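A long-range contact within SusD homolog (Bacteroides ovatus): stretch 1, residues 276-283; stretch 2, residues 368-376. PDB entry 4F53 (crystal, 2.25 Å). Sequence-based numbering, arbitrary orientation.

Stretch 1, residues 276-283: DPRREAYY
Stretch 2, residues 368-376: LSFEENGIT

A turn leading into a short helix packs here against the C-terminal end of another helix, burying 395 Å² in all. Asp276 to Arg279 form a type I beta turn (Pro277 phi/psi -71/-6, Arg278 -78/-7), and residues 279-282 are helical. In the second stretch the helix runs through Glu372; Asn373 (-106/15) leaves it, Gly374 takes the positive phi (66/23) that favours glycine, and Ile375 is extended (-89/116). The register pairs Pro277 with Ile375 (CA to CA 7.4 Å) and Ala281 with Asn373 (6.0 Å), so Asn373-Ile375 runs opposite to stretch 1, while the preceding helix runs roughly along it.

Arg278 covers the most surface. Its CA-to-CB bond points sideways, but the m, t, m side chain (chi4 -167°) brings its end to the other stretch. Asp276 (chi1 t) steadies it: OD1 accepts from Arg278 NE at 2.8 Å and caps Arg278 N at 2.9 Å, while Asp276 OD2 forms a salt bridge with Arg278 NH2 at 2.7 Å. That leaves NH1 of Arg278 to donate to Ser369 OG (chi1 t) at 2.9 Å, near the guanidinium plane. Phe370 CE1 lies over one guanidinium face, 3.8 Å from Arg278 NE, so the flat cation meets a nonpolar ring while bonding at its edge.

Asn373 (chi1 m, chi2 -67°) points toward stretch 1. Its ND2 donates back to Ser369 O at 2.8 Å, a polar closure suited to a helix end, and its OD1 sits at the edge of the Tyr282 ring, 3.2 Å from Tyr282 CE1. The small Ala281 allows close approach, with its CB 3.8 Å from Asn373 CB.

Ile375 (m, t) supplies nonpolar cover: its CD1 lies 3.5 Å from Arg278 CG and 4.2 Å from Pro277 CB. The compact Pro277 ring, C-gamma endo, also places CG 3.5 Å from CE2 of Phe370 (chi1 m, chi2 50°).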

ATOM      1  N   ASP A 276     -13.099 -17.342   3.821  1.00 32.04           N
ATOM      2  CA  ASP A 276     -13.409 -16.077   3.190  1.00 29.34           C
ATOM      3  C   ASP A 276     -13.922 -16.243   1.750  1.00 32.49           C
ATOM      4  O   ASP A 276     -13.205 -16.776   0.890  1.00 32.57           O
ATOM      5  CB  ASP A 276     -12.179 -15.178   3.246  1.00 28.87           C
ATOM      6  CG  ASP A 276     -12.476 -13.701   3.210  1.00 36.56           C
ATOM      7  OD1 ASP A 276     -13.255 -13.274   2.337  1.00 39.56           O
ATOM      8  OD2 ASP A 276     -11.901 -12.965   4.027  1.00 40.09           O
ATOM      9  N   PRO A 277     -15.154 -15.750   1.467  1.00 28.76           N
ATOM     10  CA  PRO A 277     -15.666 -15.800   0.076  1.00 28.06           C
ATOM     11  C   PRO A 277     -14.957 -14.817  -0.871  1.00 32.10           C
ATOM     12  O   PRO A 277     -15.185 -14.882  -2.070  1.00 33.26           O
ATOM     13  CB  PRO A 277     -17.161 -15.461   0.212  1.00 29.26           C
ATOM     14  CG  PRO A 277     -17.278 -14.729   1.458  1.00 34.22           C
ATOM     15  CD  PRO A 277     -16.138 -15.136   2.385  1.00 29.90           C
ATOM     16  N   ARG A 278     -14.081 -13.949  -0.367  1.00 29.86           N
ATOM     17  CA  ARG A 278     -13.294 -13.053  -1.235  1.00 29.17           C
ATOM     18  C   ARG A 278     -12.147 -13.819  -1.857  1.00 32.19           C
ATOM     19  O   ARG A 278     -11.483 -13.274  -2.715  1.00 31.21           O
ATOM     20  CB  ARG A 278     -12.773 -11.809  -0.495  1.00 28.18           C
ATOM     21  CG  ARG A 278     -13.884 -10.849  -0.102  1.00 31.96           C
ATOM     22  CD  ARG A 278     -13.379  -9.859   0.889  1.00 33.19           C
ATOM     23  NE  ARG A 278     -13.176 -10.478   2.198  1.00 29.43           N
ATOM     24  CZ  ARG A 278     -12.969  -9.790   3.305  1.00 33.65           C
ATOM     25  NH1 ARG A 278     -12.949  -8.467   3.274  1.00 25.14           N
ATOM     26  NH2 ARG A 278     -12.806 -10.416   4.460  1.00 23.81           N
ATOM     27  N   ARG A 279     -11.919 -15.087  -1.459  1.00 32.26           N
ATOM     28  CA  ARG A 279     -10.858 -15.915  -2.069  1.00 33.64           C
ATOM     29  C   ARG A 279     -11.084 -16.041  -3.561  1.00 39.30           C
ATOM     30  O   ARG A 279     -10.164 -15.735  -4.332  1.00 37.76           O
ATOM     31  CB  ARG A 279     -10.742 -17.308  -1.436  1.00 30.63           C
ATOM     32  CG  ARG A 279      -9.975 -17.258  -0.115  1.00 28.29           C
ATOM     33  CD  ARG A 279     -10.045 -18.593   0.621  1.00 27.70           C
ATOM     34  NE  ARG A 279     -11.438 -18.995   0.840  1.00 28.57           N
ATOM     35  CZ  ARG A 279     -11.810 -20.172   1.331  1.00 41.39           C
ATOM     36  NH1 ARG A 279     -10.900 -21.083   1.652  1.00 27.66           N
ATOM     37  NH2 ARG A 279     -13.094 -20.449   1.499  1.00 30.61           N
ATOM     38  N   GLU A 280     -12.337 -16.392  -3.958  1.00 37.84           N
ATOM     39  CA  GLU A 280     -12.740 -16.526  -5.352  1.00 38.81           C
ATOM     40  C   GLU A 280     -12.718 -15.162  -6.054  1.00 38.80           C
ATOM     41  O   GLU A 280     -12.520 -15.128  -7.257  1.00 37.92           O
ATOM     42  CB  GLU A 280     -14.111 -17.237  -5.503  1.00 42.13           C
ATOM     43  CG  GLU A 280     -15.314 -16.479  -4.938  1.00 64.58           C
ATOM     44  CD  GLU A 280     -16.465 -17.244  -4.282  1.00 94.99           C
ATOM     45  OE1 GLU A 280     -16.774 -18.371  -4.739  1.00 97.46           O
ATOM     46  OE2 GLU A 280     -17.110 -16.675  -3.363  1.00 70.82           O
ATOM     47  N   ALA A 281     -12.843 -14.042  -5.323  1.00 33.51           N
ATOM     48  CA  ALA A 281     -12.778 -12.763  -6.023  1.00 32.88           C
ATOM     49  C   ALA A 281     -11.327 -12.335  -6.292  1.00 36.08           C
ATOM     50  O   ALA A 281     -11.069 -11.655  -7.275  1.00 37.58           O
ATOM     51  CB  ALA A 281     -13.518 -11.686  -5.246  1.00 33.22           C
ATOM     52  N   TYR A 282     -10.383 -12.740  -5.434  1.00 31.25           N
ATOM     53  CA  TYR A 282      -8.970 -12.320  -5.478  1.00 28.47           C
ATOM     54  C   TYR A 282      -8.065 -13.229  -6.275  1.00 29.49           C
ATOM     55  O   TYR A 282      -7.158 -12.751  -6.957  1.00 26.60           O
ATOM     56  CB  TYR A 282      -8.388 -12.270  -4.052  1.00 28.45           C
ATOM     57  CG  TYR A 282      -8.889 -11.172  -3.146  1.00 29.59           C
ATOM     58  CD1 TYR A 282      -9.858 -10.265  -3.579  1.00 31.82           C
ATOM     59  CD2 TYR A 282      -8.354 -10.997  -1.876  1.00 28.13           C
ATOM     60  CE1 TYR A 282     -10.258  -9.198  -2.776  1.00 31.56           C
ATOM     61  CE2 TYR A 282      -8.757  -9.938  -1.063  1.00 28.04           C
ATOM     62  CZ  TYR A 282      -9.715  -9.049  -1.516  1.00 33.34           C
ATOM     63  OH  TYR A 282     -10.135  -8.021  -0.723  1.00 30.34           O
ATOM     64  N   TYR A 283      -8.228 -14.545  -6.118  1.00 26.06           N
ATOM     65  CA  TYR A 283      -7.284 -15.431  -6.756  1.00 25.60           C
ATOM     66  C   TYR A 283      -7.882 -16.783  -7.062  1.00 31.08           C
ATOM     67  O   TYR A 283      -9.028 -17.048  -6.730  1.00 30.70           O
ATOM     68  CB  TYR A 283      -6.013 -15.576  -5.861  1.00 26.18           C
ATOM     69  CG  TYR A 283      -6.265 -15.729  -4.369  1.00 26.82           C
ATOM     70  CD1 TYR A 283      -6.742 -16.926  -3.840  1.00 28.63           C
ATOM     71  CD2 TYR A 283      -5.997 -14.685  -3.484  1.00 26.51           C
ATOM     72  CE1 TYR A 283      -6.966 -17.072  -2.473  1.00 29.43           C
ATOM     73  CE2 TYR A 283      -6.240 -14.814  -2.121  1.00 27.11           C
ATOM     74  CZ  TYR A 283      -6.701 -16.017  -1.617  1.00 33.72           C
ATOM     75  OH  TYR A 283      -6.856 -16.189  -0.270  1.00 33.24           O
ATOM     76  N   LEU A 368     -18.596  -3.420   3.107  1.00 29.08           N
ATOM     77  CA  LEU A 368     -18.138  -2.647   1.964  1.00 29.14           C
ATOM     78  C   LEU A 368     -17.159  -3.464   1.106  1.00 33.75           C
ATOM     79  O   LEU A 368     -17.255  -3.414  -0.126  1.00 34.19           O
ATOM     80  CB  LEU A 368     -17.478  -1.328   2.406  1.00 28.62           C
ATOM     81  CG  LEU A 368     -18.434  -0.214   2.848  1.00 33.12           C
ATOM     82  CD1 LEU A 368     -17.680   0.870   3.609  1.00 32.06           C
ATOM     83  CD2 LEU A 368     -19.194   0.370   1.668  1.00 32.05           C
ATOM     84  N   SER A 369     -16.257  -4.256   1.750  1.00 25.39           N
ATOM     85  CA  SER A 369     -15.291  -5.058   1.020  1.00 23.76           C
ATOM     86  C   SER A 369     -15.993  -6.179   0.232  1.00 29.80           C
ATOM     87  O   SER A 369     -15.638  -6.430  -0.940  1.00 30.57           O
ATOM     88  CB  SER A 369     -14.230  -5.602   1.965  1.00 23.91           C
ATOM     89  OG  SER A 369     -13.318  -6.444   1.282  1.00 28.77           O
ATOM     90  N   PHE A 370     -17.004  -6.817   0.842  1.00 26.67           N
ATOM     91  CA  PHE A 370     -17.834  -7.836   0.164  1.00 26.86           C
ATOM     92  C   PHE A 370     -18.498  -7.221  -1.103  1.00 32.96           C
ATOM     93  O   PHE A 370     -18.378  -7.772  -2.188  1.00 31.52           O
ATOM     94  CB  PHE A 370     -18.885  -8.394   1.128  1.00 28.34           C
ATOM     95  CG  PHE A 370     -18.428  -9.603   1.915  1.00 30.54           C
ATOM     96  CD1 PHE A 370     -17.211  -9.592   2.602  1.00 31.79           C
ATOM     97  CD2 PHE A 370     -19.228 -10.739   2.003  1.00 32.95           C
ATOM     98  CE1 PHE A 370     -16.805 -10.696   3.350  1.00 33.35           C
ATOM     99  CE2 PHE A 370     -18.809 -11.851   2.736  1.00 35.51           C
ATOM    100  CZ  PHE A 370     -17.613 -11.814   3.425  1.00 33.29           C
ATOM    101  N   GLU A 371     -19.120  -6.046  -0.954  1.00 31.65           N
ATOM    102  CA  GLU A 371     -19.753  -5.294  -2.038  1.00 32.32           C
ATOM    103  C   GLU A 371     -18.732  -4.917  -3.122  1.00 37.36           C
ATOM    104  O   GLU A 371     -19.019  -5.058  -4.301  1.00 39.62           O
ATOM    105  CB  GLU A 371     -20.419  -4.039  -1.471  1.00 34.07           C
ATOM    106  CG  GLU A 371     -21.325  -3.328  -2.454  1.00 49.81           C
ATOM    107  CD  GLU A 371     -22.091  -2.157  -1.873  1.00 73.78           C
ATOM    108  OE1 GLU A 371     -22.058  -1.960  -0.632  1.00 49.22           O
ATOM    109  OE2 GLU A 371     -22.721  -1.427  -2.673  1.00 76.46           O
ATOM    110  N   GLU A 372     -17.543  -4.452  -2.730  1.00 33.62           N
ATOM    111  CA  GLU A 372     -16.470  -4.085  -3.670  1.00 32.92           C
ATOM    112  C   GLU A 372     -16.048  -5.288  -4.531  1.00 35.69           C
ATOM    113  O   GLU A 372     -15.562  -5.114  -5.640  1.00 34.48           O
ATOM    114  CB  GLU A 372     -15.225  -3.593  -2.886  1.00 33.78           C
ATOM    115  CG  GLU A 372     -15.327  -2.183  -2.324  1.00 36.89           C
ATOM    116  CD  GLU A 372     -14.379  -1.793  -1.200  1.00 38.13           C
ATOM    117  OE1 GLU A 372     -13.588  -2.636  -0.709  1.00 38.49           O
ATOM    118  OE2 GLU A 372     -14.449  -0.615  -0.797  1.00 32.13           O
ATOM    119  N   ASN A 373     -16.202  -6.514  -3.992  1.00 32.75           N
ATOM    120  CA  ASN A 373     -15.749  -7.741  -4.635  1.00 31.17           C
ATOM    121  C   ASN A 373     -16.897  -8.548  -5.204  1.00 36.87           C
ATOM    122  O   ASN A 373     -16.692  -9.702  -5.589  1.00 37.07           O
ATOM    123  CB  ASN A 373     -14.911  -8.552  -3.643  1.00 31.25           C
ATOM    124  CG  ASN A 373     -13.559  -7.904  -3.409  1.00 38.36           C
ATOM    125  OD1 ASN A 373     -12.714  -7.843  -4.295  1.00 27.44           O
ATOM    126  ND2 ASN A 373     -13.352  -7.307  -2.255  1.00 32.43           N
ATOM    127  N   GLY A 374     -18.070  -7.907  -5.326  1.00 34.89           N
ATOM    128  CA  GLY A 374     -19.272  -8.483  -5.916  1.00 35.98           C
ATOM    129  C   GLY A 374     -19.882  -9.629  -5.149  1.00 42.36           C
ATOM    130  O   GLY A 374     -20.614 -10.415  -5.737  1.00 44.62           O
ATOM    131  N   ILE A 375     -19.613  -9.736  -3.832  1.00 38.88           N
ATOM    132  CA  ILE A 375     -20.184 -10.818  -3.031  1.00 39.86           C
ATOM    133  C   ILE A 375     -21.536 -10.355  -2.490  1.00 46.32           C
ATOM    134  O   ILE A 375     -21.616  -9.418  -1.712  1.00 46.18           O
ATOM    135  CB  ILE A 375     -19.201 -11.308  -1.940  1.00 41.72           C
ATOM    136  CG1 ILE A 375     -17.890 -11.746  -2.600  1.00 40.89           C
ATOM    137  CG2 ILE A 375     -19.830 -12.448  -1.114  1.00 41.11           C
ATOM    138  CD1 ILE A 375     -16.843 -11.777  -1.743  1.00 52.72           C
ATOM    139  N   THR A 376     -22.594 -11.026  -2.918  1.00 46.60           N
ATOM    140  CA  THR A 376     -23.976 -10.657  -2.610  1.00 48.25           C
ATOM    141  C   THR A 376     -24.582 -11.446  -1.432  1.00 53.69           C
ATOM    142  O   THR A 376     -25.614 -11.022  -0.901  1.00 55.45           O
ATOM    143  CB  THR A 376     -24.828 -10.805  -3.870  1.00 57.22           C
ATOM    144  OG1 THR A 376     -24.596 -12.108  -4.432  1.00 58.95           O
ATOM    145  CG2 THR A 376     -24.508  -9.720  -4.915  1.00 53.24           C
TER